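Local coordinates for 3-dehydroquinate dehydratase (Aquifex aeolicus, PDB 2EGZ), which catalyses the cis-dehydration of 3-dehydroquinate to 3-dehydroshikimate, the third step of the chorismate pathway, through a Schiff-base intermediate with the substrate, at residues D25-R30 / Q52-I57; L58-P63 / E75-L80; I140-V145 / E166-S171; N148-V153 / G173-I178. One frame throughout, in Å; residues are numbered along the deposited sequence.

Interaction 1: residues D25-R30 / Q52-I57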
loop_
_atom_site.group_PDB
_atom_site.type_symbol
_atom_site.label_atom_id
_atom_site.label_comp_id
_atom_site.label_asym_id
_atom_site.label_seq_id
_atom_site.Cartn_x
_atom_site.Cartn_y
_atom_site.Cartn_z
ATOM N N ASP B 25 -1.682 30.011 3.836
ATOM C CA ASP B 25 -0.531 30.093 4.736
ATOM C C ASP B 25 0.550 29.208 4.151
ATOM O O ASP B 25 1.747 29.456 4.320
ATOM C CB ASP B 25 -0.879 29.545 6.122
ATOM C CG ASP B 25 -1.963 30.333 6.808
ATOM O OD1 ASP B 25 -1.716 31.517 7.115
ATOM O OD2 ASP B 25 -3.059 29.769 7.042
ATOM N N ILE B 26 0.101 28.165 3.461
ATOM C CA ILE B 26 0.996 27.180 2.878
ATOM C C ILE B 26 0.652 26.813 1.444
ATOM O O ILE B 26 -0.515 26.782 1.065
ATOM C CB ILE B 26 0.935 25.865 3.686
ATOM C CG1 ILE B 26 1.342 26.115 5.136
ATOM C CG2 ILE B 26 1.805 24.809 3.036
ATOM C CD1 ILE B 26 1.065 24.931 6.036
ATOM N N VAL B 27 1.681 26.537 0.650
ATOM C CA VAL B 27 1.483 26.076 -0.715
ATOM C C VAL B 27 2.078 24.673 -0.736
ATOM O O VAL B 27 3.239 24.474 -0.370
ATOM C CB VAL B 27 2.224 26.942 -1.770
ATOM C CG1 VAL B 27 2.305 26.188 -3.099
ATOM C CG2 VAL B 27 1.482 28.253 -1.982
ATOM N N GLU B 28 1.276 23.693 -1.125
ATOM C CA GLU B 28 1.780 22.333 -1.209
ATOM C C GLU B 28 2.198 22.067 -2.646
ATOM O O GLU B 28 1.363 22.079 -3.552
ATOM C CB GLU B 28 0.715 21.310 -0.810
ATOM C CG GLU B 28 1.170 19.868 -1.060
ATOM C CD GLU B 28 0.130 18.831 -0.680
ATOM O OE1 GLU B 28 -1.060 19.054 -0.971
ATOM O OE2 GLU B 28 0.507 17.784 -0.105
ATOM N N LEU B 29 3.486 21.840 -2.862
ATOM C CA LEU B 29 3.957 21.556 -4.207
ATOM C C LEU B 29 3.731 20.077 -4.476
ATOM O O LEU B 29 4.375 19.222 -3.872
ATOM C CB LEU B 29 5.447 21.888 -4.358
ATOM C CG LEU B 29 5.856 23.358 -4.509
ATOM C CD1 LEU B 29 5.467 24.129 -3.265
ATOM C CD2 LEU B 29 7.358 23.452 -4.738
ATOM N N ARG B 30 2.782 19.781 -5.357
ATOM C CA ARG B 30 2.492 18.401 -5.719
ATOM C C ARG B 30 3.410 18.089 -6.892
ATOM O O ARG B 30 3.001 18.151 -8.052
ATOM C CB ARG B 30 1.023 18.250 -6.125
ATOM C CG ARG B 30 0.048 18.260 -4.950
ATOM C CD ARG B 30 0.273 17.051 -4.046
ATOM N NE ARG B 30 0.083 15.797 -4.776
ATOM C CZ ARG B 30 -1.089 15.190 -4.937
ATOM N NH1 ARG B 30 -2.190 15.713 -4.413
ATOM N NH2 ARG B 30 -1.163 14.070 -5.645
ATOM N N GLN B 52 7.433 34.822 -1.367
ATOM C CA GLN B 52 6.132 35.466 -1.190
ATOM C C GLN B 52 5.683 35.417 0.263
ATOM O O GLN B 52 4.568 35.833 0.592
ATOM C CB GLN B 52 5.081 34.789 -2.073
ATOM C CG GLN B 52 5.301 35.002 -3.558
ATOM C CD GLN B 52 5.039 36.431 -3.987
ATOM O OE1 GLN B 52 5.352 36.817 -5.113
ATOM N NE2 GLN B 52 4.457 37.223 -3.095
ATOM N N GLY B 53 6.548 34.884 1.122
ATOM C CA GLY B 53 6.245 34.806 2.540
ATOM C C GLY B 53 5.389 33.639 2.996
ATOM O O GLY B 53 4.888 33.648 4.121
ATOM N N LEU B 54 5.218 32.634 2.146
ATOM C CA LEU B 54 4.412 31.470 2.514
ATOM C C LEU B 54 5.272 30.255 2.807
ATOM O O LEU B 54 6.414 30.176 2.358
ATOM C CB LEU B 54 3.425 31.125 1.398
ATOM C CG LEU B 54 2.085 31.867 1.438
ATOM C CD1 LEU B 54 2.318 33.370 1.332
ATOM C CD2 LEU B 54 1.192 31.365 0.309
ATOM N N LYS B 55 4.726 29.313 3.571
ATOM C CA LYS B 55 5.448 28.089 3.886
ATOM C C LYS B 55 5.149 27.051 2.818
ATOM O O LYS B 55 4.189 27.191 2.063
ATOM C CB LYS B 55 5.041 27.553 5.255
ATOM C CG LYS B 55 5.632 28.350 6.403
ATOM C CD LYS B 55 5.203 27.776 7.738
ATOM C CE LYS B 55 5.872 28.506 8.888
ATOM N NZ LYS B 55 7.352 28.350 8.841
ATOM N N THR B 56 5.971 26.009 2.764
ATOM C CA THR B 56 5.804 24.967 1.766
ATOM C C THR B 56 5.683 23.568 2.338
ATOM O O THR B 56 6.164 23.279 3.433
ATOM C CB THR B 56 7.006 24.912 0.806
ATOM O OG1 THR B 56 8.195 24.613 1.558
ATOM C CG2 THR B 56 7.184 26.232 0.084
ATOM N N ILE B 57 5.013 22.710 1.576
ATOM C CA ILE B 57 4.886 21.298 1.897
ATOM C C ILE B 57 5.425 20.650 0.628
ATOM O O ILE B 57 4.922 20.902 -0.470
ATOM C CB ILE B 57 3.424 20.828 2.089
ATOM C CG1 ILE B 57 2.841 21.385 3.389
ATOM C CG2 ILE B 57 3.388 19.302 2.155
ATOM C CD1 ILE B 57 1.361 21.085 3.563
#
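Four backbone hydrogen bonds join 25-30 to 52-57 in parallel register. Lys55 N gives its hydrogen to Asp25 O (3.1 Å) and Val27 N to Lys55 O, both in the plane of the carbonyl. Ile57 N reaches Val27 O at 3.2 Å from above that carbonyl plane, whereas Leu29 N lies nearly along the C=O axis of Ile57 at 2.9 Å from Ile57 O. Ile57 packs on two residues: its CG1 meets Ile26 CG2 at 3.6 Å, and its CG2 lies 3.9 Å from Glu28 CG. These are neighbouring strands of the TIM barrel, joined through helix 39-51 in a beta-alpha-beta unit. Ile26, Glu28 and Ile57 share one face of the sheet; Val27 and Thr56 share the other, where Leu29 and Thr56 pack against helix 39-51. Val27 CG2 also touches Leu54 CD2 at 3.9 Å, just after Gly53 ends the helix in a Schellman motif. Glu28, whose CG is anti to the backbone N (chi1 173°), sends an extended chain obliquely across Ile57 to a hydrogen bond between OE2 and Thr59 OG1. Farther out, Asp25 is salt-bridged to Arg213, and Thr56 OG1 is hydrogen-bonded to Ser84.

Interaction 2: residues L58-P63 / E75-L80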
loop_
_atom_site.group_PDB
_atom_site.type_symbol
_atom_site.label_atom_id
_atom_site.label_comp_id
_atom_site.label_asym_id
_atom_site.label_seq_id
_atom_site.Cartn_x
_atom_site.Cartn_y
_atom_site.Cartn_z
ATOM N N LEU B 58 6.471 19.849 0.777
ATOM C CA LEU B 58 7.070 19.158 -0.356
ATOM C C LEU B 58 6.414 17.787 -0.456
ATOM O O LEU B 58 6.638 16.926 0.397
ATOM C CB LEU B 58 8.579 18.998 -0.141
ATOM C CG LEU B 58 9.346 18.153 -1.166
ATOM C CD1 LEU B 58 9.289 18.819 -2.536
ATOM C CD2 LEU B 58 10.791 17.992 -0.713
ATOM N N THR B 59 5.592 17.600 -1.486
ATOM C CA THR B 59 4.901 16.337 -1.704
ATOM C C THR B 59 5.240 15.765 -3.071
ATOM O O THR B 59 5.236 16.477 -4.071
ATOM C CB THR B 59 3.368 16.499 -1.634
ATOM O OG1 THR B 59 2.987 16.909 -0.316
ATOM C CG2 THR B 59 2.674 15.177 -1.958
ATOM N N ILE B 60 5.538 14.475 -3.100
ATOM C CA ILE B 60 5.852 13.783 -4.346
ATOM C C ILE B 60 5.077 12.484 -4.203
ATOM O O ILE B 60 5.656 11.412 -4.046
ATOM C CB ILE B 60 7.353 13.480 -4.454
ATOM C CG1 ILE B 60 8.162 14.737 -4.122
ATOM C CG2 ILE B 60 7.683 13.018 -5.873
ATOM C CD1 ILE B 60 9.658 14.505 -4.047
ATOM N N ARG B 61 3.754 12.605 -4.243
ATOM C CA ARG B 61 2.852 11.474 -4.055
ATOM C C ARG B 61 3.156 10.214 -4.852
ATOM O O ARG B 61 3.317 10.255 -6.071
ATOM C CB ARG B 61 1.410 11.903 -4.337
ATOM C CG ARG B 61 0.376 10.927 -3.802
ATOM C CD ARG B 61 0.290 10.996 -2.284
ATOM N NE ARG B 61 -0.168 12.310 -1.840
ATOM C CZ ARG B 61 -1.402 12.777 -2.028
ATOM N NH1 ARG B 61 -2.319 12.041 -2.648
ATOM N NH2 ARG B 61 -1.717 13.993 -1.608
ATOM N N SER B 62 3.218 9.089 -4.147
ATOM C CA SER B 62 3.476 7.805 -4.782
ATOM C C SER B 62 2.237 7.432 -5.593
ATOM O O SER B 62 1.117 7.813 -5.248
ATOM C CB SER B 62 3.755 6.733 -3.724
ATOM O OG SER B 62 2.663 6.585 -2.832
ATOM N N PRO B 63 2.424 6.684 -6.689
ATOM C CA PRO B 63 1.292 6.284 -7.528
ATOM C C PRO B 63 0.196 5.494 -6.807
ATOM O O PRO B 63 -0.980 5.625 -7.138
ATOM C CB PRO B 63 1.960 5.484 -8.648
ATOM C CG PRO B 63 3.189 4.927 -7.987
ATOM C CD PRO B 63 3.683 6.106 -7.188
ATOM N N GLU B 75 15.790 11.477 -4.644
ATOM C CA GLU B 75 16.818 12.505 -4.744
ATOM C C GLU B 75 16.223 13.860 -4.390
ATOM O O GLU B 75 16.860 14.672 -3.719
ATOM C CB GLU B 75 17.398 12.538 -6.166
ATOM N N LEU B 76 15.001 14.103 -4.848
ATOM C CA LEU B 76 14.330 15.364 -4.562
ATOM C C LEU B 76 14.179 15.537 -3.054
ATOM O O LEU B 76 14.437 16.617 -2.521
ATOM C CB LEU B 76 12.962 15.399 -5.241
ATOM C CG LEU B 76 13.012 15.557 -6.764
ATOM C CD1 LEU B 76 11.661 15.236 -7.382
ATOM C CD2 LEU B 76 13.438 16.976 -7.095
ATOM N N PHE B 77 13.774 14.470 -2.370
ATOM C CA PHE B 77 13.605 14.515 -0.920
ATOM C C PHE B 77 14.933 14.808 -0.225
ATOM O O PHE B 77 15.009 15.663 0.660
ATOM C CB PHE B 77 13.051 13.187 -0.392
ATOM C CG PHE B 77 11.583 12.990 -0.647
ATOM C CD1 PHE B 77 10.668 13.994 -0.343
ATOM C CD2 PHE B 77 11.107 11.782 -1.149
ATOM C CE1 PHE B 77 9.309 13.801 -0.534
ATOM C CE2 PHE B 77 9.743 11.578 -1.343
ATOM C CZ PHE B 77 8.842 12.595 -1.033
ATOM N N GLU B 78 15.977 14.089 -0.626
ATOM C CA GLU B 78 17.300 14.262 -0.041
ATOM C C GLU B 78 17.770 15.704 -0.139
ATOM O O GLU B 78 18.254 16.278 0.834
ATOM C CB GLU B 78 18.322 13.367 -0.750
ATOM C CG GLU B 78 17.965 11.896 -0.774
ATOM C CD GLU B 78 19.061 11.046 -1.397
ATOM O OE1 GLU B 78 19.485 11.353 -2.535
ATOM O OE2 GLU B 78 19.493 10.070 -0.747
ATOM N N GLU B 79 17.613 16.285 -1.321
ATOM C CA GLU B 79 18.052 17.650 -1.573
ATOM C C GLU B 79 17.102 18.771 -1.159
ATOM O O GLU B 79 17.548 19.834 -0.732
ATOM C CB GLU B 79 18.373 17.814 -3.059
ATOM C CG GLU B 79 19.436 16.857 -3.569
ATOM C CD GLU B 79 20.718 16.949 -2.772
ATOM O OE1 GLU B 79 21.253 18.071 -2.634
ATOM O OE2 GLU B 79 21.190 15.901 -2.285
ATOM N N LEU B 80 15.799 18.542 -1.276
ATOM C CA LEU B 80 14.836 19.586 -0.959
ATOM C C LEU B 80 14.147 19.551 0.406
ATOM O O LEU B 80 13.657 20.579 0.870
ATOM C CB LEU B 80 13.780 19.647 -2.064
ATOM C CG LEU B 80 14.356 19.854 -3.470
ATOM C CD1 LEU B 80 13.232 19.846 -4.492
ATOM C CD2 LEU B 80 15.117 21.172 -3.528
#
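The tip of Ile60 fits into a hollow on helix 73-80 made by the ring of Phe77 and the base of Leu76. Its CD1 methyl sits over one face of the phenyl ring, 3.7 Å from the Phe77 centroid, in a CH-pi contact only 15° off the ring normal. The same methyl comes within 3.6 Å of Leu76 CB, so it is wedged between an aromatic face and a helix side chain. Ile60 CG1, anti to the carbonyl carbon, carries CD1 outward with chi2 extended (173°), and Ile60 and Phe77 meet tip to tip. Behind the methyl, Ile60 CB and CG1 follow the rim of the ring, CB lying 3.8 Å from Phe77 CZ. This is the packing of a helix on the outside of a TIM barrel: strand 55-59, helix 73-80 and strand 86-90 form one beta-alpha-beta unit. No hydrogen bond crosses between the segments; the side chains that meet are apolar. A second bump, Leu58 CD2, enters one turn farther along the helix. It stands 3.7 Å from Leu80 CB, where the two leucines cross at about a right angle, and also approaches Phe77 CD1 obliquely at 4.0 Å. Leu58 has CG anti to the backbone N (chi1 173°), which directs this branch at the helix. Phe77 also packs on Thr87 and Ile89 of the next strand, while Leu76 and Leu80 lean on helix 39-51. Thr59 and Arg61 turn the other way; Arg61 binds 3-dehydroquinate and here hydrogen-bonds a tartrate molecule through NH2.

Interaction 3: residues I140-V145 / E166-S171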
loop_
_atom_site.group_PDB
_atom_site.type_symbol
_atom_site.label_atom_id
_atom_site.label_comp_id
_atom_site.label_asym_id
_atom_site.label_seq_id
_atom_site.Cartn_x
_atom_site.Cartn_y
_atom_site.Cartn_z
ATOM N N ILE B 140 4.008 14.206 11.714
ATOM C CA ILE B 140 2.646 14.643 11.978
ATOM C C ILE B 140 1.779 13.726 11.129
ATOM O O ILE B 140 1.781 13.817 9.904
ATOM C CB ILE B 140 2.416 16.092 11.519
ATOM C CG1 ILE B 140 3.397 17.028 12.232
ATOM C CG2 ILE B 140 0.971 16.503 11.806
ATOM C CD1 ILE B 140 3.364 18.452 11.709
ATOM N N PRO B 141 1.037 12.814 11.765
ATOM C CA PRO B 141 0.190 11.911 10.989
ATOM C C PRO B 141 -0.940 12.625 10.254
ATOM O O PRO B 141 -1.601 13.504 10.807
ATOM C CB PRO B 141 -0.316 10.922 12.043
ATOM C CG PRO B 141 -0.357 11.758 13.292
ATOM C CD PRO B 141 0.913 12.558 13.212
ATOM N N LYS B 142 -1.136 12.244 8.995
ATOM C CA LYS B 142 -2.184 12.818 8.160
ATOM C C LYS B 142 -3.025 11.682 7.604
ATOM O O LYS B 142 -2.488 10.735 7.027
ATOM C CB LYS B 142 -1.577 13.608 6.992
ATOM C CG LYS B 142 -2.596 14.023 5.944
ATOM C CD LYS B 142 -1.967 14.816 4.805
ATOM C CE LYS B 142 -3.035 15.249 3.806
ATOM N NZ LYS B 142 -2.496 16.078 2.685
ATOM N N ILE B 143 -4.339 11.778 7.782
ATOM C CA ILE B 143 -5.261 10.763 7.287
ATOM C C ILE B 143 -6.284 11.441 6.386
ATOM O O ILE B 143 -6.985 12.350 6.817
ATOM C CB ILE B 143 -6.015 10.063 8.448
ATOM C CG1 ILE B 143 -5.019 9.384 9.387
ATOM C CG2 ILE B 143 -6.993 9.026 7.894
ATOM C CD1 ILE B 143 -5.663 8.759 10.612
ATOM N N ALA B 144 -6.356 11.006 5.133
ATOM C CA ALA B 144 -7.314 11.563 4.181
ATOM C C ALA B 144 -8.096 10.378 3.621
ATOM O O ALA B 144 -7.569 9.610 2.815
ATOM C CB ALA B 144 -6.580 12.294 3.063
ATOM N N VAL B 145 -9.348 10.234 4.051
ATOM C CA VAL B 145 -10.182 9.112 3.621
ATOM C C VAL B 145 -11.588 9.526 3.189
ATOM O O VAL B 145 -12.192 10.427 3.773
ATOM C CB VAL B 145 -10.304 8.064 4.752
ATOM C CG1 VAL B 145 -8.929 7.515 5.103
ATOM C CG2 VAL B 145 -10.947 8.701 5.991
ATOM N N GLU B 166 -0.889 16.429 17.663
ATOM C CA GLU B 166 -1.363 17.210 16.539
ATOM C C GLU B 166 -1.341 16.270 15.347
ATOM O O GLU B 166 -0.476 15.395 15.238
ATOM C CB GLU B 166 -0.489 18.444 16.298
ATOM C CG GLU B 166 0.965 18.185 15.992
ATOM C CD GLU B 166 1.743 19.483 15.879
ATOM O OE1 GLU B 166 1.695 20.282 16.839
ATOM O OE2 GLU B 166 2.396 19.711 14.839
ATOM N N LYS B 167 -2.312 16.441 14.465
ATOM C CA LYS B 167 -2.440 15.579 13.305
ATOM C C LYS B 167 -3.159 16.361 12.226
ATOM O O LYS B 167 -3.440 17.546 12.400
ATOM C CB LYS B 167 -3.267 14.348 13.690
ATOM C CG LYS B 167 -4.569 14.702 14.430
ATOM C CD LYS B 167 -5.295 13.458 14.948
ATOM C CE LYS B 167 -4.553 12.752 16.078
ATOM N NZ LYS B 167 -4.724 13.419 17.411
ATOM N N ILE B 168 -3.449 15.695 11.115
ATOM C CA ILE B 168 -4.168 16.307 10.000
ATOM C C ILE B 168 -5.255 15.313 9.628
ATOM O O ILE B 168 -4.965 14.176 9.249
ATOM C CB ILE B 168 -3.237 16.546 8.794
ATOM C CG1 ILE B 168 -2.161 17.569 9.177
ATOM C CG2 ILE B 168 -4.050 17.024 7.587
ATOM C CD1 ILE B 168 -0.994 17.636 8.186
ATOM N N LEU B 169 -6.506 15.740 9.752
ATOM C CA LEU B 169 -7.638 14.872 9.463
ATOM C C LEU B 169 -8.486 15.407 8.335
ATOM O O LEU B 169 -8.902 16.565 8.363
ATOM C CB LEU B 169 -8.504 14.736 10.710
ATOM C CG LEU B 169 -7.748 14.241 11.941
ATOM C CD1 LEU B 169 -8.652 14.328 13.157
ATOM C CD2 LEU B 169 -7.278 12.812 11.701
ATOM N N ILE B 170 -8.762 14.560 7.351
ATOM C CA ILE B 170 -9.575 14.978 6.221
ATOM C C ILE B 170 -10.533 13.887 5.775
ATOM O O ILE B 170 -10.105 12.779 5.448
ATOM C CB ILE B 170 -8.702 15.343 5.000
ATOM C CG1 ILE B 170 -7.697 16.432 5.380
ATOM C CG2 ILE B 170 -9.581 15.830 3.857
ATOM C CD1 ILE B 170 -6.614 16.632 4.361
ATOM N N SER B 171 -11.826 14.194 5.791
ATOM C CA SER B 171 -12.829 13.256 5.297
ATOM C C SER B 171 -13.122 13.807 3.907
ATOM O O SER B 171 -13.715 14.880 3.776
ATOM C CB SER B 171 -14.104 13.288 6.145
ATOM O OG SER B 171 -13.892 12.689 7.407
#
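Four backbone hydrogen bonds of nearly equal length join the strands. Ile168 N donates to Pro141 O (2.9 Å) in the carbonyl plane. Ile168 O then receives Ile143 N, Ile143 O receives Ile170 N, and Ile170 O receives Val145 N at 3.0 Å, these three donors lying nearly along the C=O axes. Two acceptors are gripped further by CA-H...O contacts: Lys142 CA is 3.3 Å from Ile168 O, and Ala144 CA sits equally close to Ile170 O. The other edge of 140-146 bonds to 110-117, where the backbone of Lys142 bonds to Ile113 and Tyr115, and that of Ala144 to Tyr115. Among side chains, the all-extended Lys142 runs across Ile168, its CG 3.7 Å from Ile168 CG2, and its CE then reaches Ile170 CD1 at 3.9 Å. Its NZ hydrogen-bonds a bound tartrate, with Asp88 as a long, weak ion partner and Tyr192 in a cation-pi contact. At the start of the pair Ile140 CG2 lies over the Lys167 backbone, and its CD1 abuts Glu166 OE2 at 3.5 Å. An alanine at Ile140 would remove both these reaches and the touch on Ile168 CG1, and would probably loosen the packing where the strands first meet. Lys167 NZ turns away to the carbonyls of Gly165 and Val163. Parallel strands joined through helix 150-160 make this a beta-alpha-beta unit of the TIM barrel, with Lys142, the Schiff-base lysine, projecting from it into the active site.

Interaction 4: residues N148-V153 / G173-I178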
loop_
_atom_site.group_PDB
_atom_site.type_symbol
_atom_site.label_atom_id
_atom_site.label_comp_id
_atom_site.label_asym_id
_atom_site.label_seq_id
_atom_site.Cartn_x
_atom_site.Cartn_y
_atom_site.Cartn_z
ATOM N N ASN B 148 -18.372 7.866 3.214
ATOM C CA ASN B 148 -19.498 7.396 2.420
ATOM C C ASN B 148 -20.810 7.624 3.170
ATOM O O ASN B 148 -21.873 7.125 2.774
ATOM C CB ASN B 148 -19.307 5.917 2.076
ATOM C CG ASN B 148 -18.163 5.695 1.102
ATOM O OD1 ASN B 148 -17.130 5.123 1.452
ATOM N ND2 ASN B 148 -18.338 6.167 -0.128
ATOM N N SER B 149 -20.719 8.405 4.244
ATOM C CA SER B 149 -21.862 8.742 5.090
ATOM C C SER B 149 -21.410 9.789 6.098
ATOM O O SER B 149 -20.213 10.022 6.261
ATOM C CB SER B 149 -22.335 7.514 5.862
ATOM O OG SER B 149 -21.376 7.163 6.847
ATOM N N TYR B 150 -22.359 10.422 6.776
ATOM C CA TYR B 150 -21.993 11.415 7.779
ATOM C C TYR B 150 -21.367 10.682 8.962
ATOM O O TYR B 150 -20.474 11.206 9.628
ATOM C CB TYR B 150 -23.222 12.210 8.229
ATOM C CG TYR B 150 -23.696 13.218 7.208
ATOM C CD1 TYR B 150 -22.824 14.176 6.691
ATOM C CD2 TYR B 150 -25.021 13.233 6.776
ATOM C CE1 TYR B 150 -23.259 15.126 5.769
ATOM C CE2 TYR B 150 -25.467 14.176 5.853
ATOM C CZ TYR B 150 -24.581 15.120 5.358
ATOM O OH TYR B 150 -25.022 16.073 4.467
ATOM N N GLU B 151 -21.829 9.458 9.202
ATOM C CA GLU B 151 -21.307 8.635 10.294
ATOM C C GLU B 151 -19.794 8.442 10.141
ATOM O O GLU B 151 -19.063 8.404 11.131
ATOM C CB GLU B 151 -21.971 7.254 10.291
ATOM C CG GLU B 151 -23.456 7.234 9.949
ATOM C CD GLU B 151 -24.318 7.922 10.985
ATOM O OE1 GLU B 151 -24.103 7.675 12.190
ATOM O OE2 GLU B 151 -25.220 8.696 10.593
ATOM N N ASP B 152 -19.331 8.305 8.898
ATOM C CA ASP B 152 -17.904 8.108 8.622
ATOM C C ASP B 152 -17.089 9.328 9.034
ATOM O O ASP B 152 -15.928 9.205 9.430
ATOM C CB ASP B 152 -17.651 7.849 7.128
ATOM C CG ASP B 152 -17.934 6.417 6.713
ATOM O OD1 ASP B 152 -17.949 5.520 7.588
ATOM O OD2 ASP B 152 -18.116 6.187 5.497
ATOM N N VAL B 153 -17.693 10.505 8.919
ATOM C CA VAL B 153 -17.014 11.748 9.279
ATOM C C VAL B 153 -16.896 11.822 10.792
ATOM O O VAL B 153 -15.813 12.023 11.332
ATOM C CB VAL B 153 -17.801 12.979 8.784
ATOM C CG1 VAL B 153 -17.025 14.258 9.094
ATOM C CG2 VAL B 153 -18.063 12.857 7.292
ATOM N N GLY B 173 -14.731 13.912 -0.035
ATOM C CA GLY B 173 -16.065 13.684 -0.562
ATOM C C GLY B 173 -17.071 14.694 -0.058
ATOM O O GLY B 173 -16.767 15.487 0.832
ATOM N N ASP B 174 -18.277 14.664 -0.615
ATOM C CA ASP B 174 -19.308 15.611 -0.210
ATOM C C ASP B 174 -19.699 15.487 1.258
ATOM O O ASP B 174 -19.923 16.495 1.932
ATOM C CB ASP B 174 -20.553 15.475 -1.097
ATOM C CG ASP B 174 -20.985 14.034 -1.298
ATOM O OD1 ASP B 174 -21.001 13.267 -0.312
ATOM O OD2 ASP B 174 -21.328 13.672 -2.447
ATOM N N TYR B 175 -19.781 14.257 1.751
ATOM C CA TYR B 175 -20.141 14.022 3.145
ATOM C C TYR B 175 -19.145 14.648 4.116
ATOM O O TYR B 175 -19.534 15.199 5.145
ATOM C CB TYR B 175 -20.213 12.516 3.425
ATOM C CG TYR B 175 -21.479 11.842 2.943
ATOM C CD1 TYR B 175 -22.712 12.138 3.521
ATOM C CD2 TYR B 175 -21.441 10.897 1.923
ATOM C CE1 TYR B 175 -23.881 11.502 3.095
ATOM C CE2 TYR B 175 -22.600 10.258 1.489
ATOM C CZ TYR B 175 -23.815 10.565 2.079
ATOM O OH TYR B 175 -24.960 9.934 1.647
ATOM N N GLY B 176 -17.862 14.566 3.781
ATOM C CA GLY B 176 -16.835 15.078 4.673
ATOM C C GLY B 176 -16.463 16.548 4.635
ATOM O O GLY B 176 -15.583 16.970 5.383
ATOM N N LYS B 177 -17.122 17.332 3.789
ATOM C CA LYS B 177 -16.801 18.752 3.678
ATOM C C LYS B 177 -16.659 19.448 5.035
ATOM O O LYS B 177 -15.725 20.227 5.252
ATOM C CB LYS B 177 -17.864 19.465 2.833
ATOM C CG LYS B 177 -17.454 20.857 2.379
ATOM C CD LYS B 177 -18.439 21.424 1.359
ATOM C CE LYS B 177 -17.930 22.736 0.778
ATOM N NZ LYS B 177 -18.887 23.315 -0.216
ATOM N N ILE B 178 -17.581 19.164 5.948
ATOM C CA ILE B 178 -17.546 19.779 7.268
ATOM C C ILE B 178 -16.252 19.479 8.034
ATOM O O ILE B 178 -15.828 20.276 8.875
ATOM C CB ILE B 178 -18.764 19.324 8.120
ATOM C CG1 ILE B 178 -18.789 20.069 9.456
ATOM C CG2 ILE B 178 -18.698 17.830 8.363
ATOM C CD1 ILE B 178 -18.835 21.577 9.315
#
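Tyr175 carries this contact between the start of helix 150-160 and the loop after 168-172. Its CB lies 3.8 Å from Ser149 O, and CG, anti to the carbonyl carbon (chi1 -79°), brings the ring across the backbone that leads into the helix. Ser149 CA sits over the centre of one ring face, 3.6 Å from the Tyr175 centroid, in a CH-pi contact almost on the normal. At the ring edge CD1 points at the face of Tyr150, forming a T-shaped pair with planes at 89° and centroids 5.0 Å apart. CD2 has Ser149 N over the same ring face at 3.5 Å. Farther out, CE2 comes equally close to Asn148 O, and CZ stands near Ser149 CA. A second, smaller patch lies one turn into the helix, where Val153 CG2 touches Gly176 CA at 3.6 Å and its CG1 meets Ile178 CG2. The backbone against the ring is held by the helix cap: Ser149 OG at the N-cap accepts from Asp152 N, and Asp152 OD2 accepts from Asn148 N (2.8 Å). A serine at Tyr175 would remove the ring and is likely to leave the cap backbone and the Tyr150 face without this cover. No hydrogen bond crosses between the segments, so the loop is attached to the capped helix start by aromatic and van der Waals contact alone.

How the interactions relate
The contacts follow one another around a single TIM barrel. Interactions 1 and 2 share strand 55-59 and touch directly: Leu29 O is 3.1 Å from Thr59 N, a probable hydrogen bond. Interaction 3 lies on another part of the same sheet, its centre about 18 Å from that of interaction 1, yet the side chains of Glu28 and Lys142 approach to about 4 Å in the active site, where tartrate is bound. Interaction 4, with its centre about 14 Å from that of interaction 3, is formed by the segments that follow the two strands of that pair in the chain; Ser171 CB packs on Gly176 CA at 3.6 Å, just before substrate-binding Arg180.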